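Local coordinates for McyG protein (Microcystis aeruginosa PCC 7806, PDB 4R0M) that binds phenylalanyl-adenylate in its adenylation domain and probably activates an acyl substrate for loading onto its carrier domain in microcystin synthesis, at residues P527-S530 and I531-Q535; T101-P104 and S105-L108. One frame throughout, in Å; residues are numbered along the deposited sequence.

Interaction 1 (P527-S530 and I531-Q535). With FA5 (adenosine-5'-[phenylalaninyl-phosphate]), chain C.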
ATOM      1  N   PRO A 527      -2.752  10.302 -10.510  1.00 37.20           N
ATOM      2  CA  PRO A 527      -3.454   9.153  -9.939  1.00 36.13           C
ATOM      3  C   PRO A 527      -2.556   8.304  -9.038  1.00 35.85           C
ATOM      4  O   PRO A 527      -1.458   7.900  -9.440  1.00 36.40           O
ATOM      5  CB  PRO A 527      -3.910   8.364 -11.171  1.00 35.99           C
ATOM      6  CG  PRO A 527      -2.950   8.739 -12.244  1.00 36.14           C
ATOM      7  CD  PRO A 527      -2.519  10.149 -11.959  1.00 36.89           C
ATOM      8  N   LYS A 528      -3.033   8.056  -7.824  1.00 34.71           N
ATOM      9  CA  LYS A 528      -2.283   7.335  -6.805  1.00 33.61           C
ATOM     10  C   LYS A 528      -3.185   6.344  -6.084  1.00 32.68           C
ATOM     11  O   LYS A 528      -4.355   6.634  -5.821  1.00 32.14           O
ATOM     12  CB  LYS A 528      -1.712   8.316  -5.781  1.00 34.25           C
ATOM     13  CG  LYS A 528      -0.468   9.075  -6.215  1.00 34.96           C
ATOM     14  CD  LYS A 528      -0.290  10.321  -5.363  1.00 35.38           C
ATOM     15  CE  LYS A 528       1.161  10.766  -5.290  1.00 36.21           C
ATOM     16  NZ  LYS A 528       1.950   9.949  -4.323  1.00 37.33           N
ATOM     17  N   THR A 529      -2.634   5.176  -5.759  1.00 31.79           N
ATOM     18  CA  THR A 529      -3.294   4.238  -4.853  1.00 30.59           C
ATOM     19  C   THR A 529      -3.310   4.875  -3.470  1.00 29.98           C
ATOM     20  O   THR A 529      -2.610   5.861  -3.233  1.00 30.36           O
ATOM     21  CB  THR A 529      -2.560   2.883  -4.781  1.00 29.97           C
ATOM     22  OG1 THR A 529      -1.206   3.088  -4.356  1.00 30.35           O
ATOM     23  CG2 THR A 529      -2.566   2.183  -6.135  1.00 28.93           C
ATOM     24  N   SER A 530      -4.105   4.317  -2.562  1.00 30.05           N
ATOM     25  CA  SER A 530      -4.226   4.843  -1.199  1.00 29.97           C
ATOM     26  C   SER A 530      -2.870   5.083  -0.540  1.00 29.50           C
ATOM     27  O   SER A 530      -2.698   6.053   0.196  1.00 29.41           O
ATOM     28  CB  SER A 530      -5.067   3.902  -0.334  1.00 30.69           C
ATOM     29  OG  SER A 530      -4.485   2.609  -0.280  1.00 32.43           O
ATOM     30  N   ILE A 531      -1.908   4.210  -0.831  1.00 29.19           N
ATOM     31  CA  ILE A 531      -0.581   4.287  -0.217  1.00 29.27           C
ATOM     32  C   ILE A 531       0.410   5.234  -0.908  1.00 29.25           C
ATOM     33  O   ILE A 531       1.555   5.370  -0.462  1.00 28.74           O
ATOM     34  CB  ILE A 531       0.050   2.886  -0.018  1.00 29.32           C
ATOM     35  CG1 ILE A 531       0.232   2.140  -1.344  1.00 29.41           C
ATOM     36  CG2 ILE A 531      -0.760   2.087   0.993  1.00 29.55           C
ATOM     37  CD1 ILE A 531       1.161   0.947  -1.243  1.00 29.34           C
ATOM     38  N   GLY A 532      -0.029   5.882  -1.984  1.00 29.05           N
ATOM     39  CA  GLY A 532       0.773   6.908  -2.652  1.00 29.17           C
ATOM     40  C   GLY A 532       1.634   6.423  -3.806  1.00 29.15           C
ATOM     41  O   GLY A 532       2.523   7.141  -4.263  1.00 29.47           O
ATOM     42  N   LYS A 533       1.376   5.204  -4.269  1.00 29.00           N
ATOM     43  CA  LYS A 533       2.055   4.663  -5.437  1.00 29.34           C
ATOM     44  C   LYS A 533       1.374   5.177  -6.702  1.00 30.39           C
ATOM     45  O   LYS A 533       0.181   4.932  -6.918  1.00 30.12           O
ATOM     46  CB  LYS A 533       2.044   3.131  -5.404  1.00 28.60           C
ATOM     47  CG  LYS A 533       2.641   2.466  -6.638  1.00 28.35           C
ATOM     48  CD  LYS A 533       2.607   0.944  -6.549  1.00 27.90           C
ATOM     49  CE  LYS A 533       1.199   0.388  -6.706  1.00 27.51           C
ATOM     50  NZ  LYS A 533       1.194  -1.100  -6.792  1.00 27.14           N
ATOM     51  N   VAL A 534       2.137   5.892  -7.527  1.00 31.44           N
ATOM     52  CA  VAL A 534       1.650   6.414  -8.802  1.00 32.60           C
ATOM     53  C   VAL A 534       1.264   5.253  -9.718  1.00 34.04           C
ATOM     54  O   VAL A 534       2.097   4.403 -10.041  1.00 34.01           O
ATOM     55  CB  VAL A 534       2.704   7.312  -9.497  1.00 32.29           C
ATOM     56  CG1 VAL A 534       2.227   7.750 -10.875  1.00 32.54           C
ATOM     57  CG2 VAL A 534       3.029   8.530  -8.646  1.00 31.63           C
ATOM     58  N   GLN A 535      -0.007   5.209 -10.110  1.00 36.13           N
ATOM     59  CA  GLN A 535      -0.479   4.189 -11.044  1.00 38.68           C
ATOM     60  C   GLN A 535      -0.270   4.648 -12.489  1.00 40.46           C
ATOM     61  O   GLN A 535      -0.995   5.505 -13.007  1.00 40.49           O
ATOM     62  CB  GLN A 535      -1.931   3.772 -10.754  1.00 38.65           C
ATOM     63  CG  GLN A 535      -2.830   4.883 -10.233  1.00 38.95           C
ATOM     64  CD  GLN A 535      -4.017   4.371  -9.431  1.00 38.86           C
ATOM     65  OE1 GLN A 535      -4.201   3.166  -9.252  1.00 38.30           O
ATOM     66  NE2 GLN A 535      -4.828   5.298  -8.938  1.00 39.14           N
TER
HETATM   67  C   FA5 C 701       0.736  -3.284  -1.868  0.60 33.90           C
HETATM   68  O   FA5 C 701       1.137  -2.232  -2.351  0.60 34.65           O
HETATM   69  CA  FA5 C 701       1.641  -4.103  -0.984  1.00 34.42           C
HETATM   70  N   FA5 C 701       2.867  -4.235  -1.734  1.00 36.01           N
HETATM   71  CB  FA5 C 701       1.947  -3.405   0.349  1.00 35.54           C
HETATM   72  CG  FA5 C 701       2.967  -4.035   1.305  1.00 35.30           C
HETATM   73  CD1 FA5 C 701       3.891  -5.011   0.930  1.00 35.37           C
HETATM   74  CD2 FA5 C 701       2.989  -3.600   2.637  1.00 35.43           C
HETATM   75  CE1 FA5 C 701       4.798  -5.540   1.857  1.00 35.06           C
HETATM   76  CE2 FA5 C 701       3.895  -4.115   3.571  1.00 34.98           C
HETATM   77  CZ  FA5 C 701       4.806  -5.094   3.178  1.00 35.11           C
HETATM   78  P   FA5 C 701      -1.240  -3.676  -3.695  1.00 31.13           P
HETATM   79  OP1 FA5 C 701      -1.910  -2.343  -3.896  1.00 32.33           O
HETATM   80  OP2 FA5 C 701      -2.048  -4.932  -3.903  1.00 31.12           O
HETATM   81  OP3 FA5 C 701      -0.619  -3.726  -2.196  0.60 32.75           O
HETATM   82  O5' FA5 C 701       0.019  -3.705  -4.701  1.00 31.02           O
HETATM   83  C5' FA5 C 701       0.863  -4.844  -4.845  1.00 30.16           C
HETATM   84  C4' FA5 C 701       1.890  -4.539  -5.925  1.00 29.90           C
HETATM   85  O4' FA5 C 701       2.786  -3.490  -5.537  1.00 29.53           O
HETATM   86  C3' FA5 C 701       2.792  -5.716  -6.234  1.00 29.97           C
HETATM   87  O3' FA5 C 701       2.177  -6.645  -7.125  1.00 30.72           O
HETATM   88  C2' FA5 C 701       3.989  -5.037  -6.858  1.00 30.42           C
HETATM   89  O2' FA5 C 701       3.749  -4.771  -8.245  1.00 30.32           O
HETATM   90  C1' FA5 C 701       4.071  -3.716  -6.124  1.00 30.19           C
HETATM   91  N9  FA5 C 701       5.115  -3.820  -5.072  1.00 31.15           N
HETATM   92  C8  FA5 C 701       4.891  -4.002  -3.758  1.00 31.08           C
HETATM   93  N7  FA5 C 701       6.050  -4.052  -3.056  1.00 31.43           N
HETATM   94  C5  FA5 C 701       7.057  -3.908  -3.936  1.00 31.59           C
HETATM   95  C6  FA5 C 701       8.540  -3.868  -3.873  1.00 31.76           C
HETATM   96  N6  FA5 C 701       9.196  -3.998  -2.698  1.00 32.13           N
HETATM   97  N1  FA5 C 701       9.221  -3.700  -5.032  1.00 31.88           N
HETATM   98  C2  FA5 C 701       8.584  -3.573  -6.216  1.00 31.82           C
HETATM   99  N3  FA5 C 701       7.244  -3.593  -6.346  1.00 31.55           N
HETATM  100  C4  FA5 C 701       6.437  -3.758  -5.264  1.00 31.51           C
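Thr-529 is the hub of this tight reversal of the chain, held to Lys-533 through its backbone and touched by Gln-535 at its methyl. Its N donates to Lys-533 O over 3.1 Å in a nearly straight bond (166°), and its own O takes the N-H of Gly-532 at 2.9 Å, the donor standing well above the carbonyl plane. These two backbone bonds mark a type I turn from Thr-529 to Gly-532 closed by a G1 beta bulge, where Gly-532 takes up the positive phi that the bulge needs. As an extra tie, OG1, lying between the backbone N and the carbonyl carbon at chi1 58°, receives a weak bond of 3.3 Å from Lys-533 N.

Gln-535 comes back across the first arm. Its N is hydrogen-bonded to Pro-527 O, its CG leans on that same carbonyl at 3.4 Å from Pro-527 O, and OE1 ends 3.7 Å from Thr-529 CG2. Lys-528 reaches over the hairpin instead: a bend at its last torsion (chi4 -79°) brings NZ to within 2.9 Å of Gly-532 O. The same lysine makes a cation-pi contact with Tyr-466, which should help fix it across the loop.

In the adenylate-forming family a loop of this kind, ahead of a C-terminal helix, carries a lysine into the active site. Here the Lys-533 chain leads away from the turn until NZ donates to O4' of the phenylalanyl-adenylate at 3.1 Å, while Ile-531 CD1 lies 3.4 Å from the acyl oxygen O of the ligand.

Interaction 2 (T101-P104 and S105-L108); sequences TVAP and SYDL
The hydroxyl of Tyr-106 accepts the backbone N-H of Ala-103, with OH 3.1 Å from Ala-103 N and an angle of 157° at the hydrogen. The bond closes a local loop in a beta-alpha connection, between strand 96-99 at one border of the four-stranded parallel sheet and helix 111-122. The phenol reaches back three residues, in a connection without regular helix or strand.

At chi1 -72° the ring lies beside its own backbone N, which helps carry the hydroxyl back toward Ala-103. Ala-103 CB then sits over one face in a CH-pi contact, 3.7 Å from the Tyr-106 ring centroid and only 19° off the ring normal. Val-102, crossing the tyrosine at about a right angle, puts CG1 3.9 Å from Tyr-106 OH.

Beyond the loop the ring packs on Val-113 and Leu-116 of helix 111-122 and on Ile-138 and Leu-141 of helix 135-144. Ser-105 O, hydrogen-bonded to Asn-110 ND2, also rests against the alanine methyl, 3.4 Å from Ala-103 CB.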
ATOM      1  N   THR A 101     -10.852   3.088  -0.117  1.00 26.58           N
ATOM      2  CA  THR A 101     -10.233   4.400   0.033  1.00 27.10           C
ATOM      3  C   THR A 101     -11.303   5.479   0.150  1.00 27.56           C
ATOM      4  O   THR A 101     -12.268   5.494  -0.617  1.00 27.47           O
ATOM      5  CB  THR A 101      -9.304   4.716  -1.162  1.00 27.59           C
ATOM      6  OG1 THR A 101      -8.323   3.679  -1.291  1.00 27.92           O
ATOM      7  CG2 THR A 101      -8.591   6.060  -0.980  1.00 27.33           C
ATOM      8  N   VAL A 102     -11.136   6.358   1.133  1.00 28.30           N
ATOM      9  CA  VAL A 102     -11.978   7.538   1.276  1.00 29.33           C
ATOM     10  C   VAL A 102     -11.624   8.527   0.164  1.00 29.86           C
ATOM     11  O   VAL A 102     -10.459   8.881  -0.015  1.00 30.03           O
ATOM     12  CB  VAL A 102     -11.811   8.176   2.675  1.00 29.96           C
ATOM     13  CG1 VAL A 102     -12.366   9.595   2.711  1.00 30.15           C
ATOM     14  CG2 VAL A 102     -12.484   7.310   3.735  1.00 30.07           C
ATOM     15  N   ALA A 103     -12.638   8.942  -0.592  1.00 30.53           N
ATOM     16  CA  ALA A 103     -12.460   9.862  -1.715  1.00 30.90           C
ATOM     17  C   ALA A 103     -11.979  11.237  -1.251  1.00 31.14           C
ATOM     18  O   ALA A 103     -12.331  11.670  -0.150  1.00 31.21           O
ATOM     19  CB  ALA A 103     -13.756   9.988  -2.502  1.00 30.69           C
ATOM     20  N   PRO A 104     -11.159  11.921  -2.080  1.00 31.44           N
ATOM     21  CA  PRO A 104     -10.744  13.301  -1.784  1.00 31.53           C
ATOM     22  C   PRO A 104     -11.930  14.263  -1.764  1.00 31.74           C
ATOM     23  O   PRO A 104     -11.913  15.247  -1.022  1.00 32.29           O
ATOM     24  CB  PRO A 104      -9.776  13.645  -2.925  1.00 31.50           C
ATOM     25  CG  PRO A 104     -10.030  12.633  -3.990  1.00 31.67           C
ATOM     26  CD  PRO A 104     -10.484  11.392  -3.280  1.00 31.43           C
ATOM     27  N   SER A 105     -12.944  13.974  -2.577  1.00 32.23           N
ATOM     28  CA  SER A 105     -14.238  14.657  -2.505  1.00 32.47           C
ATOM     29  C   SER A 105     -15.330  13.757  -3.076  1.00 32.48           C
ATOM     30  O   SER A 105     -15.041  12.811  -3.810  1.00 32.05           O
ATOM     31  CB  SER A 105     -14.206  16.005  -3.238  1.00 32.40           C
ATOM     32  OG  SER A 105     -14.064  15.832  -4.634  1.00 33.24           O
ATOM     33  N   TYR A 106     -16.581  14.054  -2.738  1.00 33.28           N
ATOM     34  CA  TYR A 106     -17.713  13.241  -3.176  1.00 34.02           C
ATOM     35  C   TYR A 106     -18.664  13.997  -4.108  1.00 35.16           C
ATOM     36  O   TYR A 106     -19.720  13.481  -4.485  1.00 35.61           O
ATOM     37  CB  TYR A 106     -18.450  12.655  -1.961  1.00 33.50           C
ATOM     38  CG  TYR A 106     -17.664  11.560  -1.270  1.00 33.15           C
ATOM     39  CD1 TYR A 106     -16.726  11.864  -0.284  1.00 33.10           C
ATOM     40  CD2 TYR A 106     -17.841  10.219  -1.618  1.00 33.09           C
ATOM     41  CE1 TYR A 106     -15.994  10.867   0.342  1.00 33.32           C
ATOM     42  CE2 TYR A 106     -17.113   9.212  -0.997  1.00 33.29           C
ATOM     43  CZ  TYR A 106     -16.194   9.543  -0.015  1.00 33.28           C
ATOM     44  OH  TYR A 106     -15.464   8.557   0.605  1.00 32.68           O
ATOM     45  N   ASP A 107     -18.273  15.213  -4.481  1.00 36.24           N
ATOM     46  CA  ASP A 107     -19.045  16.038  -5.415  1.00 36.79           C
ATOM     47  C   ASP A 107     -18.292  16.298  -6.726  1.00 36.51           C
ATOM     48  O   ASP A 107     -18.826  16.920  -7.646  1.00 36.57           O
ATOM     49  CB  ASP A 107     -19.467  17.359  -4.756  1.00 37.56           C
ATOM     50  CG  ASP A 107     -18.285  18.170  -4.238  1.00 38.49           C
ATOM     51  OD1 ASP A 107     -17.118  17.748  -4.402  1.00 39.59           O
ATOM     52  OD2 ASP A 107     -18.530  19.246  -3.654  1.00 39.32           O
ATOM     53  N   LEU A 108     -17.053  15.815  -6.794  1.00 36.41           N
ATOM     54  CA  LEU A 108     -16.227  15.925  -7.994  1.00 35.73           C
ATOM     55  C   LEU A 108     -15.782  14.550  -8.481  1.00 36.11           C
ATOM     56  O   LEU A 108     -15.678  13.606  -7.697  1.00 36.32           O
ATOM     57  CB  LEU A 108     -15.005  16.813  -7.734  1.00 35.55           C
ATOM     58  CG  LEU A 108     -15.210  18.277  -7.318  1.00 35.66           C
ATOM     59  CD1 LEU A 108     -13.901  18.862  -6.809  1.00 35.08           C
ATOM     60  CD2 LEU A 108     -15.776  19.122  -8.454  1.00 34.81           C
TER

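In the fold
Interaction 2 comes first along the chain, in the connection after strand 96-99, and interaction 1 far later, in the loop between strand 517-520 and helix 536-545. They nevertheless lie about 15 Å apart, centre to centre, and the two loops meet where Ser-530 CB packs 3.4 Å from Thr-101 OG1. That hydroxyl is hydrogen-bonded to Asp-225, which the side chain of Ser-530 also touches, so the tip of the late hairpin rests on early parts of the chain. In adenylate-forming enzymes the C-terminal portion is mobile relative to the large N-terminal one. This meeting, with 527-535 at the adenylate, is consistent with the adenylate-forming conformation.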